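Local coordinates for Alpha/beta hydrolase family protein (Bacillus anthracis, PDB 3OOS), which is probably a hydrolase of the alpha/beta fold family, whose natural substrate is not established, at residues Asp80-Ala83 with Ile84-Ala87. Numbering follows the deposited sequence.
Sequences DLEA and IREA
Arg-85 grips Glu-82 side-on, a salt bridge between residues three apart on helix 74-87. NE gives an almost straight hydrogen bond to OE2 (2.9 Å, 178°), while NH2 hydrogen-bonds OE1 at 3.0 Å. Both oxygens lie close to the guanidinium plane yet are approached from above the carboxylate, the two planes standing 49° apart. Extended through chi1 and chi2, the arginine chain bends at chi3 (48°), and its head comes to lie beside Glu-82. In one of two modelled conformers, Glu-86 extends the pair to a network: its OE2 meets both terminal nitrogens of Arg-85, NH1 and NH2, the latter shared by both glutamates. Long, flexible chains suit these places, since they can meet over the helix surface; Glu-82 probably stabilises the arginine's positive charge, Glu-86 adding to this only in that conformer. Tyr-108 and Ser-115 also bind the Glu-82 carboxylate, and NH1 reaches the carbonyl of Ile-90, tying the helix end to the following loop. Beneath runs regular i to i+4 bonding, as from Ala-87 N to Ala-83 O (2.9 Å). The small alanines let helix 74-87 lie close against strand 4-10, while branched, apolar Leu-81 and Ile-84 pack on strand 93-98, Ile-84 also meeting Phe-15 of strand 13-20.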
loop_
_atom_site.group_PDB
_atom_site.type_symbol
_atom_site.label_atom_id
_atom_site.label_comp_id
_atom_site.label_asym_id
_atom_site.label_seq_id
_atom_site.Cartn_x
_atom_site.Cartn_y
_atom_site.Cartn_z
ATOM N N ASP A 80 -3.787 -11.702 -10.676
ATOM C CA ASP A 80 -4.975 -11.880 -9.827
ATOM C C ASP A 80 -5.890 -10.657 -9.888
ATOM O O ASP A 80 -7.103 -10.791 -10.066
ATOM C CB ASP A 80 -4.578 -12.158 -8.372
ATOM C CG ASP A 80 -4.038 -13.566 -8.162
ATOM O OD1 ASP A 80 -4.073 -14.389 -9.101
ATOM O OD2 ASP A 80 -3.580 -13.847 -7.033
ATOM N N LEU A 81 -5.305 -9.466 -9.751
ATOM C CA LEU A 81 -6.081 -8.226 -9.824
ATOM C C LEU A 81 -6.726 -8.042 -11.198
ATOM O O LEU A 81 -7.860 -7.570 -11.303
ATOM C CB LEU A 81 -5.221 -7.010 -9.458
ATOM C CG LEU A 81 -4.755 -6.948 -7.995
ATOM C CD1 LEU A 81 -3.782 -5.795 -7.788
ATOM C CD2 LEU A 81 -5.937 -6.851 -7.023
ATOM N N GLU A 82 -5.998 -8.425 -12.242
ATOM C CA GLU A 82 -6.524 -8.368 -13.601
ATOM C C GLU A 82 -7.708 -9.318 -13.793
ATOM O O GLU A 82 -8.689 -8.971 -14.458
ATOM C CB GLU A 82 -5.409 -8.645 -14.611
ATOM C CG GLU A 82 -4.505 -7.444 -14.839
ATOM C CD GLU A 82 -5.190 -6.351 -15.638
ATOM O OE1 GLU A 82 -5.157 -6.422 -16.886
ATOM O OE2 GLU A 82 -5.767 -5.428 -15.018
ATOM N N ALA A 83 -7.624 -10.501 -13.185
ATOM C CA ALA A 83 -8.717 -11.470 -13.232
ATOM C C ALA A 83 -9.957 -10.945 -12.507
ATOM O O ALA A 83 -11.080 -11.163 -12.961
ATOM C CB ALA A 83 -8.274 -12.819 -12.653
ATOM N N ILE A 84 -9.748 -10.249 -11.390
ATOM C CA ILE A 84 -10.854 -9.627 -10.654
ATOM C C ILE A 84 -11.492 -8.539 -11.516
ATOM O O ILE A 84 -12.716 -8.498 -11.669
ATOM C CB ILE A 84 -10.390 -9.062 -9.289
ATOM C CG1 ILE A 84 -9.966 -10.217 -8.372
ATOM C CG2 ILE A 84 -11.493 -8.207 -8.637
ATOM C CD1 ILE A 84 -9.233 -9.789 -7.112
ATOM N N ARG A 85 -10.656 -7.674 -12.088
ATOM C CA ARG A 85 -11.132 -6.629 -12.998
ATOM C C ARG A 85 -11.998 -7.203 -14.130
ATOM O O ARG A 85 -13.097 -6.699 -14.394
ATOM C CB ARG A 85 -9.958 -5.819 -13.564
ATOM C CG ARG A 85 -10.403 -4.634 -14.427
ATOM C CD ARG A 85 -9.257 -4.016 -15.247
ATOM N NE ARG A 85 -8.448 -4.999 -15.980
ATOM C CZ ARG A 85 -8.860 -5.703 -17.036
ATOM N NH1 ARG A 85 -10.097 -5.568 -17.510
ATOM N NH2 ARG A 85 -8.031 -6.559 -17.619
ATOM N N GLU A 86 -11.501 -8.257 -14.776
ATOM C CA GLU A 86 -12.215 -8.926 -15.867
ATOM C C GLU A 86 -13.530 -9.561 -15.411
ATOM O O GLU A 86 -14.531 -9.505 -16.126
ATOM C CB GLU A 86 -11.320 -9.982 -16.521
ATOM C CG GLU A 86 -10.148 -9.404 -17.304
ATOM C CD GLU A 86 -10.551 -8.899 -18.674
ATOM O OE1 GLU A 86 -11.551 -9.404 -19.229
ATOM O OE2 GLU A 86 -9.863 -8.004 -19.203
ATOM N N ALA A 87 -13.518 -10.156 -14.218
ATOM C CA ALA A 87 -14.703 -10.802 -13.642
ATOM C C ALA A 87 -15.768 -9.778 -13.236
ATOM O O ALA A 87 -16.954 -10.102 -13.152
ATOM C CB ALA A 87 -14.314 -11.678 -12.455
#